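Local coordinates for protein hypothetic aldehyde deformylating oxygenase (Sulfolobus tokodaii, PDB 5V4T) that binds iron in a ferritin-like helical bundle and probably acts as an oxidoreductase of the diiron class, with aldehyde deformylating oxygenase activity, at residues T8-E11 / I12-G15; A26-M29 / D30-I34; G88-E91 / D92-S96; L122-T125 / S126-Y129. One frame throughout, in Å; residues are numbered along the deposited sequence.

Contact 1 of 4, residues T8-E11 / I12-G15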
ATOM      1  N   THR A   8       9.066 -21.606  -8.659  1.00 22.85           N
ATOM      2  CA  THR A   8       9.086 -21.137  -7.284  1.00 21.89           C
ATOM      3  C   THR A   8       8.186 -22.019  -6.387  1.00 21.98           C
ATOM      4  O   THR A   8       7.085 -22.400  -6.800  1.00 21.41           O
ATOM      5  CB  THR A   8       8.665 -19.648  -7.299  1.00 21.34           C
ATOM      6  OG1 THR A   8       9.477 -18.950  -8.265  1.00 20.12           O
ATOM      7  CG2 THR A   8       8.748 -18.982  -5.917  1.00 22.43           C
ATOM      8  N   PRO A   9       8.609 -22.281  -5.148  1.00 22.92           N
ATOM      9  CA  PRO A   9       7.759 -23.058  -4.251  1.00 24.99           C
ATOM     10  C   PRO A   9       6.375 -22.490  -4.049  1.00 26.72           C
ATOM     11  O   PRO A   9       6.169 -21.280  -4.018  1.00 23.82           O
ATOM     12  CB  PRO A   9       8.570 -23.128  -2.952  1.00 24.86           C
ATOM     13  CG  PRO A   9       9.985 -23.035  -3.425  1.00 26.11           C
ATOM     14  CD  PRO A   9       9.900 -21.980  -4.489  1.00 24.16           C
ATOM     15  N   GLN A  10       5.401 -23.372  -3.908  1.00 23.02           N
ATOM     16  CA  GLN A  10       4.035 -22.955  -3.832  1.00 23.69           C
ATOM     17  C   GLN A  10       3.738 -21.984  -2.692  1.00 21.60           C
ATOM     18  O   GLN A  10       3.033 -21.017  -2.894  1.00 21.13           O
ATOM     19  CB  GLN A  10       3.147 -24.198  -3.716  1.00 26.76           C
ATOM     20  CG  GLN A  10       1.695 -23.809  -3.727  1.00 31.68           C
ATOM     21  CD  GLN A  10       0.810 -25.023  -3.659  1.00 40.38           C
ATOM     22  OE1 GLN A  10       0.765 -25.803  -4.600  1.00 42.42           O
ATOM     23  NE2 GLN A  10       0.133 -25.205  -2.544  1.00 41.17           N
ATOM     24  N   GLU A  11       4.235 -22.243  -1.502  1.00 22.68           N
ATOM     25  CA  GLU A  11       3.973 -21.334  -0.345  1.00 24.94           C
ATOM     26  C   GLU A  11       4.524 -19.911  -0.575  1.00 22.31           C
ATOM     27  O   GLU A  11       3.969 -18.901  -0.116  1.00 20.81           O
ATOM     28  CB  GLU A  11       4.608 -21.910   0.930  1.00 29.42           C
ATOM     29  CG  GLU A  11       3.832 -23.037   1.601  1.00 37.33           C
ATOM     30  CD  GLU A  11       4.335 -23.338   3.036  1.00 40.37           C
ATOM     31  OE1 GLU A  11       5.556 -23.229   3.308  1.00 41.14           O
ATOM     32  OE2 GLU A  11       3.506 -23.676   3.910  1.00 51.13           O
ATOM     33  N   ILE A  12       5.608 -19.871  -1.331  1.00 21.04           N
ATOM     34  CA  ILE A  12       6.246 -18.587  -1.703  1.00 19.17           C
ATOM     35  C   ILE A  12       5.383 -17.880  -2.717  1.00 20.04           C
ATOM     36  O   ILE A  12       5.037 -16.712  -2.571  1.00 18.12           O
ATOM     37  CB  ILE A  12       7.621 -18.836  -2.254  1.00 20.17           C
ATOM     38  CG1 ILE A  12       8.490 -19.563  -1.221  1.00 21.03           C
ATOM     39  CG2 ILE A  12       8.230 -17.494  -2.693  1.00 18.81           C
ATOM     40  CD1 ILE A  12       8.770 -18.779   0.032  1.00 22.16           C
ATOM     41  N   ARG A  13       4.942 -18.576  -3.759  1.00 19.65           N
ATOM     42  CA  ARG A  13       3.967 -17.977  -4.652  1.00 19.08           C
ATOM     43  C   ARG A  13       2.699 -17.520  -3.967  1.00 20.11           C
ATOM     44  O   ARG A  13       2.160 -16.435  -4.295  1.00 18.11           O
ATOM     45  CB  ARG A  13       3.606 -18.897  -5.822  1.00 20.09           C
ATOM     46  CG  ARG A  13       4.714 -19.090  -6.823  1.00 21.04           C
ATOM     47  CD  ARG A  13       4.264 -19.960  -7.997  1.00 23.57           C
ATOM     48  NE  ARG A  13       4.564 -21.320  -7.638  1.00 28.44           N
ATOM     49  CZ  ARG A  13       3.674 -22.301  -7.515  1.00 30.02           C
ATOM     50  NH1 ARG A  13       2.393 -22.101  -7.750  1.00 33.02           N
ATOM     51  NH2 ARG A  13       4.111 -23.498  -7.172  1.00 31.51           N
ATOM     52  N   GLU A  14       2.181 -18.323  -3.022  1.00 20.04           N
ATOM     53  CA  GLU A  14       0.969 -17.935  -2.326  1.00 20.04           C
ATOM     54  C   GLU A  14       1.138 -16.653  -1.529  1.00 20.32           C
ATOM     55  O   GLU A  14       0.239 -15.808  -1.490  1.00 19.82           O
ATOM     56  CB  GLU A  14       0.496 -19.026  -1.363  1.00 22.28           C
ATOM     57  CG  GLU A  14      -0.205 -20.111  -2.189  1.00 26.46           C
ATOM     58  CD  GLU A  14      -0.529 -21.362  -1.388  1.00 35.04           C
ATOM     59  OE1 GLU A  14      -0.151 -21.456  -0.191  1.00 37.26           O
ATOM     60  OE2 GLU A  14      -1.134 -22.261  -2.012  1.00 39.36           O
ATOM     61  N   GLY A  15       2.297 -16.542  -0.901  1.00 19.20           N
ATOM     62  CA  GLY A  15       2.601 -15.358  -0.107  1.00 19.82           C
ATOM     63  C   GLY A  15       2.780 -14.117  -0.958  1.00 17.93           C
ATOM     64  O   GLY A  15       2.329 -12.999  -0.586  1.00 16.89           O
TER

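Contact 2 of 4, residues A26-M29 / D30-I34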
ATOM      1  N   ALA A  26      -7.926  -7.633  -6.537  1.00 23.27           N
ATOM      2  CA  ALA A  26      -8.745  -8.028  -7.650  1.00 26.95           C
ATOM      3  C   ALA A  26     -10.038  -8.695  -7.209  1.00 29.47           C
ATOM      4  O   ALA A  26     -11.026  -8.486  -7.866  1.00 31.89           O
ATOM      5  CB  ALA A  26      -7.969  -8.970  -8.575  1.00 28.40           C
ATOM      6  N   SER A  27     -10.035  -9.470  -6.120  1.00 30.88           N
ATOM      7  CA  SER A  27     -11.247 -10.163  -5.646  1.00 30.36           C
ATOM      8  C   SER A  27     -12.353  -9.193  -5.215  1.00 34.93           C
ATOM      9  O   SER A  27     -13.534  -9.556  -5.200  1.00 37.39           O
ATOM     10  CB  SER A  27     -10.930 -11.093  -4.472  1.00 32.05           C
ATOM     11  OG  SER A  27     -10.540 -10.348  -3.301  1.00 31.33           O
ATOM     12  N   ILE A  28     -12.003  -7.972  -4.844  1.00 29.09           N
ATOM     13  CA  ILE A  28     -13.016  -7.046  -4.342  1.00 34.72           C
ATOM     14  C   ILE A  28     -12.902  -5.588  -4.767  1.00 37.28           C
ATOM     15  O   ILE A  28     -13.536  -4.727  -4.151  1.00 41.70           O
ATOM     16  CB  ILE A  28     -13.095  -7.073  -2.814  1.00 36.16           C
ATOM     17  CG1 ILE A  28     -11.716  -6.810  -2.212  1.00 39.56           C
ATOM     18  CG2 ILE A  28     -13.709  -8.381  -2.319  1.00 40.95           C
ATOM     19  CD1 ILE A  28     -11.795  -6.435  -0.756  1.00 41.47           C
ATOM     20  N   MET A  29     -12.151  -5.284  -5.816  1.00 37.65           N
ATOM     21  CA  MET A  29     -11.885  -3.865  -6.114  1.00 39.86           C
ATOM     22  C   MET A  29     -13.111  -3.067  -6.607  1.00 38.98           C
ATOM     23  O   MET A  29     -13.190  -1.826  -6.365  1.00 31.07           O
ATOM     24  CB  MET A  29     -10.699  -3.704  -7.072  1.00 42.30           C
ATOM     25  CG  MET A  29     -10.888  -4.229  -8.475  1.00 46.86           C
ATOM     26  SD  MET A  29      -9.248  -4.230  -9.231  1.00 60.75           S
ATOM     27  CE  MET A  29      -8.617  -2.605  -8.824  1.00 52.11           C
ATOM     28  N   ASP A  30     -14.061  -3.756  -7.270  1.00 36.77           N
ATOM     29  CA  ASP A  30     -15.387  -3.133  -7.609  1.00 37.90           C
ATOM     30  C   ASP A  30     -16.090  -2.458  -6.425  1.00 31.70           C
ATOM     31  O   ASP A  30     -16.865  -1.509  -6.608  1.00 29.67           O
ATOM     32  CB  ASP A  30     -16.335  -4.172  -8.190  1.00 41.45           C
ATOM     33  CG  ASP A  30     -15.998  -4.532  -9.629  1.00 50.41           C
ATOM     34  OD1 ASP A  30     -14.900  -4.164 -10.127  1.00 57.18           O
ATOM     35  OD2 ASP A  30     -16.841  -5.188 -10.272  1.00 55.64           O
ATOM     36  N   ARG A  31     -15.847  -2.961  -5.212  1.00 29.18           N
ATOM     37  CA  ARG A  31     -16.366  -2.316  -3.982  1.00 27.02           C
ATOM     38  C   ARG A  31     -16.048  -0.820  -3.908  1.00 26.76           C
ATOM     39  O   ARG A  31     -16.846  -0.006  -3.415  1.00 28.03           O
ATOM     40  CB  ARG A  31     -15.818  -3.016  -2.723  1.00 26.08           C
ATOM     41  CG  ARG A  31     -16.404  -2.518  -1.416  1.00 25.43           C
ATOM     42  CD  ARG A  31     -15.783  -3.300  -0.253  1.00 26.62           C
ATOM     43  NE  ARG A  31     -16.305  -2.900   1.031  1.00 26.32           N
ATOM     44  CZ  ARG A  31     -17.297  -3.495   1.689  1.00 31.98           C
ATOM     45  NH1 ARG A  31     -17.942  -4.533   1.195  1.00 37.85           N
ATOM     46  NH2 ARG A  31     -17.656  -3.036   2.864  1.00 34.90           N
ATOM     47  N   TRP A  32     -14.872  -0.468  -4.415  1.00 24.46           N
ATOM     48  CA  TRP A  32     -14.358   0.874  -4.295  1.00 25.80           C
ATOM     49  C   TRP A  32     -14.200   1.537  -5.669  1.00 29.58           C
ATOM     50  O   TRP A  32     -13.361   2.421  -5.877  1.00 26.50           O
ATOM     51  CB  TRP A  32     -12.993   0.817  -3.557  1.00 23.29           C
ATOM     52  CG  TRP A  32     -13.072   0.203  -2.192  1.00 22.30           C
ATOM     53  CD1 TRP A  32     -13.801   0.650  -1.110  1.00 21.92           C
ATOM     54  CD2 TRP A  32     -12.329  -0.926  -1.738  1.00 20.82           C
ATOM     55  NE1 TRP A  32     -13.598  -0.193  -0.035  1.00 22.98           N
ATOM     56  CE2 TRP A  32     -12.710  -1.173  -0.402  1.00 21.75           C
ATOM     57  CE3 TRP A  32     -11.458  -1.810  -2.352  1.00 22.58           C
ATOM     58  CZ2 TRP A  32     -12.183  -2.214   0.339  1.00 21.98           C
ATOM     59  CZ3 TRP A  32     -10.930  -2.848  -1.617  1.00 22.12           C
ATOM     60  CH2 TRP A  32     -11.312  -3.055  -0.281  1.00 23.79           C
ATOM     61  N   LYS A  33     -15.059   1.165  -6.590  1.00 34.09           N
ATOM     62  CA  LYS A  33     -15.085   1.794  -7.919  1.00 32.63           C
ATOM     63  C   LYS A  33     -15.104   3.324  -7.844  1.00 27.97           C
ATOM     64  O   LYS A  33     -14.484   4.022  -8.676  1.00 27.12           O
ATOM     65  CB  LYS A  33     -16.347   1.302  -8.622  1.00 36.26           C
ATOM     66  CG  LYS A  33     -16.534   1.825 -10.031  1.00 41.65           C
ATOM     67  CD  LYS A  33     -17.834   1.267 -10.599  1.00 42.85           C
ATOM     68  CE  LYS A  33     -18.357   2.213 -11.675  1.00 46.99           C
ATOM     69  NZ  LYS A  33     -19.497   1.566 -12.365  1.00 48.30           N
ATOM     70  N   ILE A  34     -15.838   3.839  -6.855  1.00 25.93           N
ATOM     71  CA  ILE A  34     -16.025   5.264  -6.668  1.00 24.38           C
ATOM     72  C   ILE A  34     -14.707   6.020  -6.442  1.00 22.42           C
ATOM     73  O   ILE A  34     -14.636   7.235  -6.685  1.00 22.56           O
ATOM     74  CB  ILE A  34     -17.011   5.568  -5.498  1.00 25.48           C
ATOM     75  CG1 ILE A  34     -17.553   6.977  -5.547  1.00 26.08           C
ATOM     76  CG2 ILE A  34     -16.378   5.297  -4.140  1.00 26.97           C
ATOM     77  CD1 ILE A  34     -18.837   7.137  -4.769  1.00 29.21           C
TER

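Contact 3 of 4, residues G88-E91 / D92-S96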
ATOM      1  N   GLY A  88     -12.980   3.360   4.752  1.00 18.36           N
ATOM      2  CA  GLY A  88     -12.649   4.597   5.340  1.00 17.79           C
ATOM      3  C   GLY A  88     -12.101   5.632   4.371  1.00 18.68           C
ATOM      4  O   GLY A  88     -12.323   6.846   4.539  1.00 19.46           O
ATOM      5  N   LEU A  89     -11.272   5.216   3.415  1.00 17.51           N
ATOM      6  CA  LEU A  89     -10.731   6.173   2.471  1.00 16.63           C
ATOM      7  C   LEU A  89     -11.828   6.777   1.604  1.00 17.30           C
ATOM      8  O   LEU A  89     -11.769   7.946   1.285  1.00 17.65           O
ATOM      9  CB  LEU A  89      -9.661   5.546   1.616  1.00 17.91           C
ATOM     10  CG  LEU A  89      -8.903   6.379   0.614  1.00 17.20           C
ATOM     11  CD1 LEU A  89      -8.083   7.386   1.361  1.00 19.34           C
ATOM     12  CD2 LEU A  89      -8.055   5.456  -0.274  1.00 17.23           C
ATOM     13  N   VAL A  90     -12.797   5.986   1.199  1.00 18.55           N
ATOM     14  CA  VAL A  90     -13.924   6.542   0.451  1.00 20.09           C
ATOM     15  C   VAL A  90     -14.596   7.663   1.281  1.00 20.55           C
ATOM     16  O   VAL A  90     -14.868   8.787   0.770  1.00 21.60           O
ATOM     17  CB  VAL A  90     -14.920   5.436   0.074  1.00 21.82           C
ATOM     18  CG1 VAL A  90     -16.236   6.042  -0.427  1.00 23.80           C
ATOM     19  CG2 VAL A  90     -14.321   4.508  -0.961  1.00 20.80           C
ATOM     20  N   GLU A  91     -14.871   7.389   2.544  1.00 23.15           N
ATOM     21  CA  GLU A  91     -15.429   8.425   3.465  1.00 24.28           C
ATOM     22  C   GLU A  91     -14.552   9.674   3.543  1.00 23.44           C
ATOM     23  O   GLU A  91     -15.020  10.825   3.466  1.00 22.95           O
ATOM     24  CB  GLU A  91     -15.641   7.787   4.847  1.00 28.41           C
ATOM     25  CG  GLU A  91     -16.654   6.655   4.847  1.00 32.78           C
ATOM     26  CD  GLU A  91     -16.908   6.061   6.224  1.00 42.32           C
ATOM     27  OE1 GLU A  91     -16.193   6.407   7.192  1.00 47.43           O
ATOM     28  OE2 GLU A  91     -17.802   5.201   6.310  1.00 45.02           O
ATOM     29  N   ASP A  92     -13.247   9.476   3.656  1.00 19.73           N
ATOM     30  CA  ASP A  92     -12.319  10.579   3.689  1.00 19.81           C
ATOM     31  C   ASP A  92     -12.371  11.438   2.436  1.00 18.59           C
ATOM     32  O   ASP A  92     -12.300  12.658   2.547  1.00 22.35           O
ATOM     33  CB  ASP A  92     -10.894  10.091   3.947  1.00 20.63           C
ATOM     34  CG  ASP A  92     -10.682   9.655   5.427  1.00 21.16           C
ATOM     35  OD1 ASP A  92     -11.561   9.987   6.289  1.00 22.71           O
ATOM     36  OD2 ASP A  92      -9.674   8.980   5.700  1.00 21.39           O
ATOM     37  N   PHE A  93     -12.460  10.805   1.276  1.00 19.44           N
ATOM     38  CA  PHE A  93     -12.534  11.568   0.027  1.00 20.49           C
ATOM     39  C   PHE A  93     -13.769  12.465  -0.036  1.00 24.02           C
ATOM     40  O   PHE A  93     -13.727  13.547  -0.687  1.00 24.72           O
ATOM     41  CB  PHE A  93     -12.530  10.639  -1.158  1.00 20.45           C
ATOM     42  CG  PHE A  93     -11.161  10.454  -1.737  1.00 21.29           C
ATOM     43  CD1 PHE A  93     -10.630  11.376  -2.578  1.00 22.39           C
ATOM     44  CD2 PHE A  93     -10.408   9.372  -1.417  1.00 19.74           C
ATOM     45  CE1 PHE A  93      -9.405  11.211  -3.136  1.00 23.05           C
ATOM     46  CE2 PHE A  93      -9.169   9.175  -1.969  1.00 21.05           C
ATOM     47  CZ  PHE A  93      -8.632  10.116  -2.815  1.00 23.64           C
ATOM     48  N   GLN A  94     -14.794  12.021   0.665  1.00 24.90           N
ATOM     49  CA  GLN A  94     -16.094  12.707   0.676  1.00 28.46           C
ATOM     50  C   GLN A  94     -16.203  13.657   1.838  1.00 27.31           C
ATOM     51  O   GLN A  94     -17.232  14.325   2.007  1.00 31.06           O
ATOM     52  CB  GLN A  94     -17.219  11.673   0.765  1.00 30.98           C
ATOM     53  CG  GLN A  94     -17.349  10.776  -0.427  1.00 32.63           C
ATOM     54  CD  GLN A  94     -18.111   9.474  -0.161  1.00 36.04           C
ATOM     55  OE1 GLN A  94     -18.281   8.972   0.992  1.00 38.75           O
ATOM     56  NE2 GLN A  94     -18.580   8.921  -1.223  1.00 37.34           N
ATOM     57  N   SER A  95     -15.182  13.763   2.662  1.00 25.86           N
ATOM     58  CA  SER A  95     -15.235  14.593   3.834  1.00 26.15           C
ATOM     59  C   SER A  95     -14.809  15.998   3.558  1.00 25.99           C
ATOM     60  O   SER A  95     -14.169  16.369   2.555  1.00 25.43           O
ATOM     61  CB  SER A  95     -14.342  14.028   4.955  1.00 25.52           C
ATOM     62  OG  SER A  95     -12.952  14.185   4.601  1.00 22.14           O
ATOM     63  N   SER A  96     -15.102  16.804   4.580  1.00 32.83           N
ATOM     64  CA  SER A  96     -14.773  18.207   4.583  1.00 32.83           C
ATOM     65  C   SER A  96     -13.252  18.460   4.556  1.00 29.57           C
ATOM     66  O   SER A  96     -12.717  19.205   3.718  1.00 29.53           O
ATOM     67  CB  SER A  96     -15.412  18.789   5.856  1.00 36.59           C
ATOM     68  OG  SER A  96     -15.001  20.118   6.080  1.00 42.62           O
TER

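Contact 4 of 4, residues L122-T125 / S126-Y129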
ATOM      1  N   LEU A 122       8.010  -7.957  -0.632  1.00 13.50           N
ATOM      2  CA  LEU A 122       7.998  -8.306  -2.066  1.00 13.05           C
ATOM      3  C   LEU A 122       9.332  -8.177  -2.733  1.00 12.70           C
ATOM      4  O   LEU A 122       9.693  -9.017  -3.586  1.00 13.43           O
ATOM      5  CB  LEU A 122       6.869  -7.570  -2.848  1.00 13.44           C
ATOM      6  CG  LEU A 122       5.486  -7.971  -2.405  1.00 13.38           C
ATOM      7  CD1 LEU A 122       4.451  -7.044  -3.020  1.00 14.01           C
ATOM      8  CD2 LEU A 122       5.167  -9.422  -2.787  1.00 14.40           C
ATOM      9  N   ASN A 123      10.071  -7.098  -2.401  1.00 12.44           N
ATOM     10  CA  ASN A 123      11.426  -6.913  -2.945  1.00 13.30           C
ATOM     11  C   ASN A 123      12.388  -8.013  -2.539  1.00 12.91           C
ATOM     12  O   ASN A 123      13.004  -8.668  -3.337  1.00 14.91           O
ATOM     13  CB  ASN A 123      11.924  -5.548  -2.444  1.00 14.11           C
ATOM     14  CG  ASN A 123      13.205  -5.114  -3.065  1.00 16.41           C
ATOM     15  OD1 ASN A 123      13.755  -5.699  -3.995  1.00 17.23           O
ATOM     16  ND2 ASN A 123      13.730  -4.024  -2.532  1.00 19.98           N
ATOM     17  N   GLU A 124      12.473  -8.213  -1.249  1.00 13.59           N
ATOM     18  CA  GLU A 124      13.379  -9.217  -0.686  1.00 14.52           C
ATOM     19  C   GLU A 124      13.057 -10.628  -1.195  1.00 14.71           C
ATOM     20  O   GLU A 124      13.956 -11.376  -1.571  1.00 15.67           O
ATOM     21  CB  GLU A 124      13.293  -9.202   0.812  1.00 16.89           C
ATOM     22  CG  GLU A 124      13.865  -7.927   1.376  1.00 19.02           C
ATOM     23  CD  GLU A 124      13.836  -7.849   2.880  1.00 23.36           C
ATOM     24  OE1 GLU A 124      13.272  -8.735   3.541  1.00 23.94           O
ATOM     25  OE2 GLU A 124      14.430  -6.856   3.408  1.00 25.83           O
ATOM     26  N   THR A 125      11.779 -10.952  -1.230  1.00 14.66           N
ATOM     27  CA  THR A 125      11.338 -12.296  -1.589  1.00 16.68           C
ATOM     28  C   THR A 125      11.571 -12.533  -3.088  1.00 16.12           C
ATOM     29  O   THR A 125      12.084 -13.604  -3.506  1.00 15.83           O
ATOM     30  CB  THR A 125       9.874 -12.532  -1.200  1.00 18.38           C
ATOM     31  OG1 THR A 125       9.751 -12.382   0.206  1.00 17.84           O
ATOM     32  CG2 THR A 125       9.459 -13.925  -1.608  1.00 18.72           C
ATOM     33  N   SER A 126      11.222 -11.564  -3.928  1.00 13.59           N
ATOM     34  CA  SER A 126      11.426 -11.726  -5.365  1.00 14.36           C
ATOM     35  C   SER A 126      12.892 -11.775  -5.696  1.00 15.23           C
ATOM     36  O   SER A 126      13.296 -12.497  -6.584  1.00 16.14           O
ATOM     37  CB  SER A 126      10.705 -10.666  -6.164  1.00 14.05           C
ATOM     38  OG  SER A 126      11.065  -9.315  -5.828  1.00 13.38           O
ATOM     39  N   ARG A 127      13.728 -11.032  -4.969  1.00 14.76           N
ATOM     40  CA  ARG A 127      15.178 -11.141  -5.125  1.00 15.96           C
ATOM     41  C   ARG A 127      15.690 -12.517  -4.799  1.00 15.92           C
ATOM     42  O   ARG A 127      16.426 -13.087  -5.628  1.00 17.91           O
ATOM     43  CB  ARG A 127      15.898 -10.074  -4.305  1.00 16.69           C
ATOM     44  CG  ARG A 127      17.400 -10.027  -4.456  1.00 19.54           C
ATOM     45  CD  ARG A 127      17.888  -8.784  -3.706  1.00 23.65           C
ATOM     46  NE  ARG A 127      17.708  -8.918  -2.255  1.00 27.75           N
ATOM     47  CZ  ARG A 127      17.265  -7.964  -1.408  1.00 28.67           C
ATOM     48  NH1 ARG A 127      16.856  -6.774  -1.811  1.00 33.16           N
ATOM     49  NH2 ARG A 127      17.226  -8.226  -0.120  1.00 35.17           N
ATOM     50  N   LYS A 128      15.258 -13.065  -3.685  1.00 16.54           N
ATOM     51  CA  LYS A 128      15.714 -14.355  -3.184  1.00 18.14           C
ATOM     52  C   LYS A 128      15.390 -15.441  -4.192  1.00 18.82           C
ATOM     53  O   LYS A 128      16.230 -16.333  -4.433  1.00 18.20           O
ATOM     54  CB  LYS A 128      15.095 -14.627  -1.843  1.00 18.78           C
ATOM     55  CG  LYS A 128      15.384 -16.019  -1.295  1.00 21.18           C
ATOM     56  CD  LYS A 128      14.908 -16.235   0.122  1.00 25.02           C
ATOM     57  CE  LYS A 128      15.205 -17.690   0.500  1.00 29.63           C
ATOM     58  NZ  LYS A 128      14.955 -17.897   1.946  1.00 32.90           N
ATOM     59  N   TYR A 129      14.215 -15.335  -4.827  1.00 17.27           N
ATOM     60  CA  TYR A 129      13.739 -16.359  -5.753  1.00 18.53           C
ATOM     61  C   TYR A 129      14.001 -16.020  -7.211  1.00 16.93           C
ATOM     62  O   TYR A 129      13.473 -16.661  -8.118  1.00 18.36           O
ATOM     63  CB  TYR A 129      12.262 -16.756  -5.449  1.00 18.99           C
ATOM     64  CG  TYR A 129      12.169 -17.473  -4.142  1.00 18.55           C
ATOM     65  CD1 TYR A 129      12.437 -18.862  -4.061  1.00 20.10           C
ATOM     66  CD2 TYR A 129      11.948 -16.786  -2.965  1.00 16.71           C
ATOM     67  CE1 TYR A 129      12.385 -19.489  -2.871  1.00 19.22           C
ATOM     68  CE2 TYR A 129      11.950 -17.430  -1.742  1.00 19.42           C
ATOM     69  CZ  TYR A 129      12.192 -18.789  -1.705  1.00 19.20           C
ATOM     70  OH  TYR A 129      12.178 -19.470  -0.515  1.00 23.54           O
TER

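Contact 1 of 4, residues T8-E11 / I12-G15
The flat guanidinium of R13 lies against the first turn of helix 10-23, with CA of Q10 over one face, offset toward the rim, and the carbonyl of T8 at its edge. Both NE and NH2 point at the same oxygen, a side-on grip in which NE is 2.9 Å and NH2 3.2 Å from T8 O. The acceptor lies almost in the guanidinium plane, and the NE bond is the straighter of the two, with an N-H...O angle of 162°. A bend of the arginine chain at chi3 (-90°) turns the group back to T8, the residue ahead of the N-cap P9; the R13 side chain also touches W5. The carbonyl of P9 accepts a nearly straight bond from R13 N, and R13 is thus tied to the helix start through both backbone and side chain. On another side of the turn the CG2 methyl of T8 meets CG2 of I12 at 3.6 Å, the two side chains crossing at about a right angle, while CB of P9 lies 4.0 Å from CG1 of I12. The hydroxyl of T8 is engaged elsewhere, with the carbonyl of N4. Farther round, CG of Q10 approaches OE2 of E14 at 3.7 Å. With R13 cut back to an alanine, T8 O is likely to lose both of its guanidinium donors, and CA of Q10 the flat group lying over it. Chemically, a cationic side chain here supplies two donors to a peptide oxygen just ahead of the first turn, consistent with a helix start held by side-chain as well as main-chain bonds.

Contact 2 of 4, residues A26-M29 / D30-I34
The CD1 methyl of I28 reaches the six-membered part of the W32 indole, 3.4 Å from CH2, and the two side chains cross obliquely, the methyl meeting the ring neither squarely over a face nor at an edge. I28 has CG1 between its backbone N and carbonyl carbon (chi1 54°), the crowded position, with CD1 extended beyond it to the outer end of the indole. On the same side of the indole plane as the I28 methyl, R31 lays its CD 3.5 Å above the W32 ring, offset toward the rim, and its straight aliphatic chain then carries the guanidinium past the ring, so that NE1 of W32 sits at the guanidinium edge. Both polar ends converge on D87 of helix 80-93, which receives the indole N-H on one oxygen and a salt bridge from R31 on the other. The backbone beneath is a short 3-10 turn in the connection from helix 10-23 to helix 34-46. R31 N bonds to I28 O at 3.1 Å and W32 N to M29 O at 2.9 Å. The same three-residue spacing recurs one step on, from K33 N to D30 O. CB of R31 also packs on I28 O at 3.2 Å. M29 points the other way, its CG held close to D30 N at 3.4 Å by a chi1 of 66°; the chain then bends at chi3 (-48°) and the side chain rests on Y24. The M29 side chain is about 14 Å from the bound iron.

Contact 3 of 4, residues G88-E91 / D92-S96
L89 and F93 form the closely packed side of this last turn of helix 80-93. Their side chains run side by side in the same direction, CG of L89 lying 3.8 Å from CE2 of F93, and the ring edge also meets the leucine backbone, CD2 of F93 being 3.3 Å from L89 O. The phenylalanine chi1 is -96°, off the staggered values; the ring packs against L89, helix 34-46 and helix 98-128. D92 is buried too: its CG lies 3.4 Å from G88 O, and its carboxylate runs on to salt bridges with R105 and R165, which answer its charge. The pair V90 and Q94 is looser. They also lie alongside one another, but CG1 of V90, a residue that packs on I34 and L35 as well, merely touches the exposed amide, 3.8 Å from Q94 NE2. E91 is likewise exposed. The backbone frays here, since Q94 N shares its hydrogen between V90 O and, weakly, E91 O. S95 then closes the end: its OG donates to D92 O at 2.6 Å, beside the bond from S95 N to the same oxygen, and also meets N101. This is the C-terminal end of a bundle helix just before the turn into helix 98-128, in a ferritin-like fold where the side chain of L89 is about 10 Å from the bound iron.

Contact 4 of 4, residues L122-T125 / S126-Y129
S126 turns its hydroxyl back on L122 across one turn, a serine-to-carbonyl bond within the final turns of helix 98-128, one of the long helices of the ferritin-like bundle. Its OG stands between the backbone N and the carbonyl carbon (chi1 57°), which brings it to 2.6 Å from L122 O as the donor. The backbone N of S126 reaches the same oxygen at 3.0 Å, giving this carbonyl two donors, and N135 of the next helix binds OG in turn. Without the hydroxyl, as in an alanine at this place, L122 O is likely to lose one of its two donors and N135 its link to S126. R127 starts with CG anti to its N (chi1 -176°) and then bends at chi3 (68°), folding the guanidinium back over the preceding turn. One of its faces lies above CA of E124, offset toward the rim, and NH2 is 3.7 Å from CG of E124; the guanidinium and carboxylate planes are turned well away from each other, and no charged atoms touch. The carboxylate of E124 is instead engaged by K120 and by the hydroxyl of Y189. N123 also lies beside R127, crossing it at a slant, but its OD1 accepts from N135. T125 sends its hydroxyl to I121 O; its CG2, anti to the backbone N, is directed toward Y129, whose side chain it crosses at an oblique angle. There CG2 of T125 is 4.0 Å from CD2 of Y129, and T125 O lies in the plane of the tyrosine ring at its edge, 3.2 Å from that same CD2.

Along the chain the contacts follow in the order 1, 2, 3, 4. Contact 1 begins helix 10-23, contact 2 lies in the connection between that helix and helix 34-46, and contacts 3 and 4 end helices 80-93 and 98-128. They gather in two pairs. Contacts 1 and 4, with centres about 11 Å apart, touch where Y129 packs on P9 and I12; contacts 2 and 3, with centres about 16 Å apart, meet through V90, which touches W32 and I34. The centres of contacts 1 and 3 stand about 36 Å apart, on opposite sides of the chain's centre. All four thus shape helix ends and connections around the bundle that holds the iron site.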